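Local coordinates for protein MucR Phosphodiesterase (Pseudomonas aeruginosa, PDB 5M1T) that is an EAL-domain phosphodiesterase that holds the ligand C2E together with two magnesium ions, at residues Leu238-Gln251 against Leu254-Leu267. Residues are numbered along the deposited sequence; the frame is centred on the assembly and turned at random.
Sequences LKIVAEGVETEAQQ and LTRLGCNSLQGFLL. With MG (magnesium ion), chain E; C2E (9,9'-[(2R,3R,3aS,5S,7aR,9R,10R,10aS,12S,14aR)-3,5,10,12-tetrahydroxy-5,12-dioxidooctahydro-2H,7H-difuro[3,2-d:3',2'-j][1,3,7,9,2,8]tetraoxadiphosphacyclododecine-2,9-diyl]bis(2-amino-1,9-dihydro-6H-purin-6-one)), chain C.
Leu254 lays its CD1 branch against Val245, the two side chains running past each other in opposite directions with CD1 3.7 Å from Val245 CG2. The same methyl and Leu262 CD2 cover Ala242 CB, and Cys259 SG closes in on it too. Leu254 thereby seats helix 248-257 on Ala242 of strand 239-243, while Ile213 and Val226 of neighbouring helices pack on Leu254. Gln251 crosses Leu262 and Leu266 at about a right angle: its CG, turned away from the backbone N (chi1 174°), reaches Leu262 CD1 and so ties the helix to strand 261-263, and its amide NE2 bonds to Pro57 O. This is a beta-alpha-beta crossover of the EAL barrel, in which strands 239-243 and 261-263 run in parallel, their short axes 25° from each other. Ala242 N donates to Ser261 O and Ala242 O accepts from Gln263 N, both at 2.8 Å. At the outset of the pairing the side chain of Asn260 stands in for backbone, its OD1 taking a nearly straight bond from Ile240 N (2.8 Å, 173° at the hydrogen). Beyond the strands, Val245 N bonds to Gln263 O, and Val245 O accepts from Leu266 N. Gly264 CA lies 3.3 Å from Val245 O in a CA-H...O contact. Thr247 and Gln250 form a capping box at the start of the helix, and Gln250 OE1 also takes the N-H groups of Glu246 and Thr247, which steadies the loop bearing Glu246. N1 of one base of C2E donates a hydrogen bond to Glu246 OE2 at 2.5 Å, while Phe265 N donates to O6 of this base at 2.7 Å and one face of the Phe265 ring is covered by it, C6 lying 3.4 Å above the ring plane, toward the rim. Both carboxylate oxygens of Glu243 bind a magnesium ion that Asp186, Asp187 and C2E O1P also coordinate.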
loop_
_atom_site.group_PDB
_atom_site.type_symbol
_atom_site.label_atom_id
_atom_site.label_comp_id
_atom_site.label_asym_id
_atom_site.label_seq_id
_atom_site.Cartn_x
_atom_site.Cartn_y
_atom_site.Cartn_z
ATOM N N LEU A 238 22.579 10.779 -5.252
ATOM C CA LEU A 238 22.203 9.744 -4.334
ATOM C C LEU A 238 23.475 9.019 -3.881
ATOM O O LEU A 238 24.359 8.706 -4.706
ATOM C CB LEU A 238 21.244 8.768 -5.017
ATOM C CG LEU A 238 19.962 9.391 -5.534
ATOM C CD1 LEU A 238 19.256 8.450 -6.488
ATOM C CD2 LEU A 238 19.033 9.813 -4.401
ATOM N N LYS A 239 23.574 8.769 -2.583
ATOM C CA LYS A 239 24.629 7.918 -2.086
ATOM C C LYS A 239 24.456 6.518 -2.684
ATOM O O LYS A 239 23.324 6.033 -2.832
ATOM C CB LYS A 239 24.577 7.818 -0.551
ATOM C CG LYS A 239 24.805 9.116 0.203
ATOM C CD LYS A 239 26.158 9.701 -0.144
ATOM C CE LYS A 239 26.663 10.702 0.899
ATOM N NZ LYS A 239 27.772 11.514 0.282
ATOM N N ILE A 240 25.575 5.869 -2.984
ATOM C CA ILE A 240 25.559 4.491 -3.461
ATOM C C ILE A 240 26.133 3.489 -2.424
ATOM O O ILE A 240 27.230 3.685 -1.894
ATOM C CB ILE A 240 26.366 4.376 -4.766
ATOM C CG1 ILE A 240 25.757 5.274 -5.825
ATOM C CG2 ILE A 240 26.389 2.945 -5.273
ATOM C CD1 ILE A 240 24.302 4.967 -6.102
ATOM N N VAL A 241 25.372 2.435 -2.138
ATOM C CA VAL A 241 25.834 1.381 -1.268
ATOM C C VAL A 241 26.069 0.147 -2.115
ATOM O O VAL A 241 25.155 -0.308 -2.857
ATOM C CB VAL A 241 24.784 1.038 -0.188
ATOM C CG1 VAL A 241 25.334 -0.004 0.778
ATOM C CG2 VAL A 241 24.358 2.263 0.595
ATOM N N ALA A 242 27.261 -0.428 -2.002
ATOM C CA ALA A 242 27.502 -1.719 -2.635
ATOM C C ALA A 242 27.236 -2.790 -1.609
ATOM O O ALA A 242 27.758 -2.733 -0.504
ATOM C CB ALA A 242 28.910 -1.844 -3.161
ATOM N N GLU A 243 26.447 -3.776 -1.986
ATOM C CA GLU A 243 26.000 -4.832 -1.076
ATOM C C GLU A 243 26.541 -6.183 -1.553
ATOM O O GLU A 243 26.688 -6.405 -2.735
ATOM C CB GLU A 243 24.461 -4.764 -0.992
ATOM C CG GLU A 243 23.746 -6.010 -0.579
ATOM C CD GLU A 243 22.236 -5.877 -0.777
ATOM O OE1 GLU A 243 21.674 -6.559 -1.709
ATOM O OE2 GLU A 243 21.650 -5.062 -0.026
ATOM N N GLY A 244 26.884 -7.075 -0.629
ATOM C CA GLY A 244 27.408 -8.388 -0.982
ATOM C C GLY A 244 28.924 -8.429 -1.154
ATOM O O GLY A 244 29.441 -9.308 -1.838
ATOM N N VAL A 245 29.644 -7.501 -0.540
ATOM C CA VAL A 245 31.091 -7.450 -0.703
ATOM C C VAL A 245 31.706 -8.567 0.104
ATOM O O VAL A 245 31.665 -8.545 1.345
ATOM C CB VAL A 245 31.645 -6.081 -0.242
ATOM C CG1 VAL A 245 33.169 -6.001 -0.380
ATOM C CG2 VAL A 245 30.981 -4.961 -1.049
ATOM N N GLU A 246 32.267 -9.539 -0.606
ATOM C CA GLU A 246 32.902 -10.701 0.008
ATOM C C GLU A 246 34.411 -10.799 -0.149
ATOM O O GLU A 246 35.029 -11.518 0.598
ATOM C CB GLU A 246 32.301 -11.983 -0.570
ATOM C CG GLU A 246 30.813 -12.102 -0.318
ATOM C CD GLU A 246 30.165 -13.335 -0.918
ATOM O OE1 GLU A 246 30.684 -13.870 -1.940
ATOM O OE2 GLU A 246 29.109 -13.734 -0.359
ATOM N N THR A 247 35.015 -10.121 -1.119
ATOM C CA THR A 247 36.433 -10.305 -1.367
ATOM C C THR A 247 37.174 -8.973 -1.337
ATOM O O THR A 247 36.586 -7.919 -1.572
ATOM C CB THR A 247 36.685 -10.974 -2.734
ATOM O OG1 THR A 247 36.426 -10.044 -3.790
ATOM C CG2 THR A 247 35.804 -12.167 -2.922
ATOM N N GLU A 248 38.478 -9.036 -1.097
ATOM C CA GLU A 248 39.322 -7.834 -1.106
ATOM C C GLU A 248 39.285 -7.138 -2.453
ATOM O O GLU A 248 39.247 -5.906 -2.504
ATOM C CB GLU A 248 40.765 -8.158 -0.722
ATOM C CG GLU A 248 40.861 -8.774 0.675
ATOM C CD GLU A 248 42.211 -8.605 1.361
ATOM O OE1 GLU A 248 43.252 -8.738 0.681
ATOM O OE2 GLU A 248 42.231 -8.331 2.595
ATOM N N ALA A 249 39.276 -7.907 -3.535
ATOM C CA ALA A 249 39.291 -7.315 -4.870
ATOM C C ALA A 249 37.998 -6.589 -5.224
ATOM O O ALA A 249 38.039 -5.542 -5.861
ATOM C CB ALA A 249 39.645 -8.367 -5.916
ATOM N N GLN A 250 36.853 -7.126 -4.812
ATOM C CA GLN A 250 35.575 -6.394 -4.902
ATOM C C GLN A 250 35.631 -5.073 -4.130
ATOM O O GLN A 250 35.219 -4.008 -4.634
ATOM C CB GLN A 250 34.419 -7.243 -4.362
ATOM C CG GLN A 250 34.030 -8.420 -5.259
ATOM C CD GLN A 250 33.197 -9.464 -4.511
ATOM O OE1 GLN A 250 33.125 -9.412 -3.309
ATOM N NE2 GLN A 250 32.538 -10.377 -5.230
ATOM N N GLN A 251 36.117 -5.146 -2.901
ATOM C CA GLN A 251 36.262 -3.965 -2.054
ATOM C C GLN A 251 37.093 -2.905 -2.747
ATOM O O GLN A 251 36.694 -1.763 -2.834
ATOM C CB GLN A 251 36.936 -4.358 -0.733
ATOM C CG GLN A 251 37.257 -3.174 0.148
ATOM C CD GLN A 251 37.867 -3.557 1.471
ATOM O OE1 GLN A 251 38.746 -4.416 1.532
ATOM N NE2 GLN A 251 37.432 -2.885 2.545
ATOM N N LEU A 254 35.282 -1.613 -5.986
ATOM C CA LEU A 254 34.105 -0.794 -5.676
ATOM C C LEU A 254 34.520 0.536 -5.104
ATOM O O LEU A 254 33.882 1.552 -5.341
ATOM C CB LEU A 254 33.194 -1.552 -4.715
ATOM C CG LEU A 254 32.555 -2.760 -5.392
ATOM C CD1 LEU A 254 32.003 -3.727 -4.365
ATOM C CD2 LEU A 254 31.469 -2.343 -6.376
ATOM N N THR A 255 35.607 0.527 -4.331
ATOM C CA THR A 255 36.115 1.761 -3.753
ATOM C C THR A 255 36.627 2.699 -4.855
ATOM O O THR A 255 36.291 3.897 -4.889
ATOM C CB THR A 255 37.173 1.456 -2.672
ATOM O OG1 THR A 255 36.515 0.798 -1.563
ATOM C CG2 THR A 255 37.855 2.748 -2.153
ATOM N N ARG A 256 37.411 2.145 -5.776
ATOM C CA ARG A 256 37.962 2.918 -6.872
ATOM C C ARG A 256 36.875 3.511 -7.755
ATOM O O ARG A 256 37.047 4.606 -8.286
ATOM C CB ARG A 256 38.938 2.079 -7.710
ATOM C CG ARG A 256 39.580 2.872 -8.839
ATOM C CD ARG A 256 40.791 2.202 -9.451
ATOM N NE ARG A 256 40.736 0.735 -9.462
ATOM C CZ ARG A 256 40.212 -0.022 -10.424
ATOM N NH1 ARG A 256 39.606 0.504 -11.487
ATOM N NH2 ARG A 256 40.255 -1.342 -10.292
ATOM N N LEU A 257 35.755 2.803 -7.898
ATOM C CA LEU A 257 34.620 3.322 -8.660
ATOM C C LEU A 257 33.998 4.534 -8.000
ATOM O O LEU A 257 33.397 5.367 -8.646
ATOM C CB LEU A 257 33.516 2.273 -8.788
ATOM C CG LEU A 257 33.643 1.150 -9.805
ATOM C CD1 LEU A 257 32.244 0.577 -10.017
ATOM C CD2 LEU A 257 34.252 1.645 -11.105
ATOM N N GLY A 258 34.095 4.593 -6.688
ATOM C CA GLY A 258 33.569 5.709 -5.959
ATOM C C GLY A 258 32.294 5.386 -5.212
ATOM O O GLY A 258 31.529 6.278 -4.956
ATOM N N CYS A 259 32.068 4.128 -4.836
ATOM C CA CYS A 259 30.930 3.799 -3.974
ATOM C C CYS A 259 31.106 4.540 -2.647
ATOM O O CYS A 259 32.217 4.655 -2.159
ATOM C CB CYS A 259 30.820 2.291 -3.720
ATOM S SG CYS A 259 30.352 1.331 -5.165
ATOM N N ASN A 260 30.016 5.021 -2.070
ATOM C CA ASN A 260 30.099 5.771 -0.831
ATOM C C ASN A 260 30.301 4.789 0.306
ATOM O O ASN A 260 31.210 4.961 1.125
ATOM C CB ASN A 260 28.856 6.650 -0.647
ATOM C CG ASN A 260 28.667 7.620 -1.819
ATOM O OD1 ASN A 260 27.910 7.361 -2.779
ATOM N ND2 ASN A 260 29.416 8.724 -1.780
ATOM N N SER A 261 29.502 3.727 0.315
ATOM C CA SER A 261 29.531 2.774 1.395
ATOM C C SER A 261 29.365 1.337 0.919
ATOM O O SER A 261 28.870 1.070 -0.193
ATOM C CB SER A 261 28.472 3.129 2.441
ATOM O OG SER A 261 27.182 3.241 1.872
ATOM N N LEU A 262 29.855 0.417 1.750
ATOM C CA LEU A 262 29.892 -0.993 1.417
ATOM C C LEU A 262 29.211 -1.791 2.514
ATOM O O LEU A 262 29.254 -1.417 3.694
ATOM C CB LEU A 262 31.333 -1.495 1.273
ATOM C CG LEU A 262 32.324 -0.718 0.391
ATOM C CD1 LEU A 262 33.663 -1.441 0.400
ATOM C CD2 LEU A 262 31.850 -0.592 -1.043
ATOM N N GLN A 263 28.628 -2.909 2.105
ATOM C CA GLN A 263 28.018 -3.857 3.018
ATOM C C GLN A 263 28.338 -5.263 2.514
ATOM O O GLN A 263 28.308 -5.536 1.301
ATOM C CB GLN A 263 26.535 -3.611 3.007
ATOM C CG GLN A 263 25.776 -4.296 4.055
ATOM C CD GLN A 263 24.314 -3.906 4.031
ATOM O OE1 GLN A 263 23.955 -2.776 3.650
ATOM N NE2 GLN A 263 23.462 -4.830 4.474
ATOM N N GLY A 264 28.746 -6.140 3.421
ATOM C CA GLY A 264 29.060 -7.490 2.994
ATOM C C GLY A 264 29.789 -8.273 4.043
ATOM O O GLY A 264 30.294 -7.695 5.029
ATOM N N PHE A 265 29.851 -9.589 3.820
ATOM C CA PHE A 265 30.517 -10.506 4.735
ATOM C C PHE A 265 31.983 -10.133 5.030
ATOM O O PHE A 265 32.448 -10.326 6.128
ATOM C CB PHE A 265 30.464 -11.931 4.220
ATOM C CG PHE A 265 29.104 -12.549 4.269
ATOM C CD1 PHE A 265 28.015 -11.860 4.767
ATOM C CD2 PHE A 265 28.926 -13.845 3.844
ATOM C CE1 PHE A 265 26.788 -12.442 4.836
ATOM C CE2 PHE A 265 27.691 -14.423 3.890
ATOM C CZ PHE A 265 26.621 -13.707 4.388
ATOM N N LEU A 266 32.678 -9.577 4.057
ATOM C CA LEU A 266 34.075 -9.169 4.236
ATOM C C LEU A 266 34.186 -8.099 5.325
ATOM O O LEU A 266 35.133 -8.093 6.088
ATOM C CB LEU A 266 34.640 -8.613 2.930
ATOM C CG LEU A 266 36.146 -8.261 3.002
ATOM C CD1 LEU A 266 36.993 -9.538 2.989
ATOM C CD2 LEU A 266 36.596 -7.311 1.892
ATOM N N LEU A 267 33.220 -7.193 5.364
ATOM C CA LEU A 267 33.225 -6.089 6.304
ATOM C C LEU A 267 32.507 -6.398 7.631
ATOM O O LEU A 267 32.706 -5.701 8.635
ATOM C CB LEU A 267 32.573 -4.872 5.657
ATOM C CG LEU A 267 33.338 -4.561 4.372
ATOM C CD1 LEU A 267 32.455 -3.912 3.348
ATOM C CD2 LEU A 267 34.549 -3.703 4.687
HETATM MG MG MG E . 19.490 -5.444 -1.245
HETATM P P1 C2E C . 18.185 -7.587 1.267
HETATM O O2P C2E C . 17.382 -6.380 1.665
HETATM O O1P C2E C . 18.893 -7.480 -0.067
HETATM O "O5'" C2E C . 19.245 -7.849 2.429
HETATM C "C5'" C2E C . 20.581 -8.189 2.129
HETATM C "C4'" C2E C . 20.764 -9.688 2.079
HETATM O "O4'" C2E C . 22.087 -9.964 1.581
HETATM C "C3'" C2E C . 20.684 -10.332 3.453
HETATM O "O3'" C2E C . 20.149 -11.647 3.312
HETATM C "C2'" C2E C . 22.128 -10.435 3.895
HETATM O "O2'" C2E C . 22.356 -11.481 4.840
HETATM C "C1'" C2E C . 22.778 -10.749 2.554
HETATM N N9 C2E C . 24.203 -10.424 2.493
HETATM C C8 C2E C . 24.806 -9.328 2.981
HETATM N N7 C2E C . 26.131 -9.374 2.723
HETATM C C5 C2E C . 26.374 -10.506 2.048
HETATM C C6 C2E C . 27.555 -11.159 1.473
HETATM O O6 C2E C . 28.677 -10.611 1.558
HETATM N N1 C2E C . 27.370 -12.338 0.858
HETATM C C2 C2E C . 26.156 -12.927 0.764
HETATM N N2 C2E C . 26.032 -14.119 0.138
HETATM N N3 C2E C . 25.034 -12.375 1.260
HETATM C C4 C2E C . 25.096 -11.195 1.904
HETATM P P11 C2E C . 18.986 -12.167 4.292
HETATM O O21 C2E C . 19.308 -11.711 5.706
HETATM O O11 C2E C . 18.935 -13.656 4.226
HETATM O O5A C2E C . 17.626 -11.482 3.807
HETATM C C5A C2E C . 17.166 -11.739 2.477
HETATM C C4A C2E C . 16.066 -10.763 2.121
HETATM O O4A C2E C . 14.986 -10.863 3.043
HETATM C C3A C2E C . 16.496 -9.324 2.241
HETATM O O3A C2E C . 17.235 -8.881 1.117
HETATM C C2A C2E C . 15.183 -8.601 2.395
HETATM O O2A C2E C . 14.535 -8.426 1.143
HETATM C C1A C2E C . 14.369 -9.581 3.202
HETATM N N91 C2E C . 14.331 -9.166 4.634
HETATM C C81 C2E C . 15.230 -9.410 5.611
HETATM N N71 C2E C . 14.809 -8.887 6.794
HETATM C C51 C2E C . 13.623 -8.300 6.557
HETATM C C61 C2E C . 12.626 -7.552 7.343
HETATM O O61 C2E C . 12.820 -7.328 8.557
HETATM N N11 C2E C . 11.524 -7.115 6.709
HETATM C C21 C2E C . 11.321 -7.338 5.392
HETATM N N21 C2E C . 10.200 -6.878 4.810
HETATM N N31 C2E C . 12.187 -8.012 4.605
HETATM C C41 C2E C . 13.326 -8.487 5.140
HETATM O O HOH W 1 19.751 -7.152 -2.628
#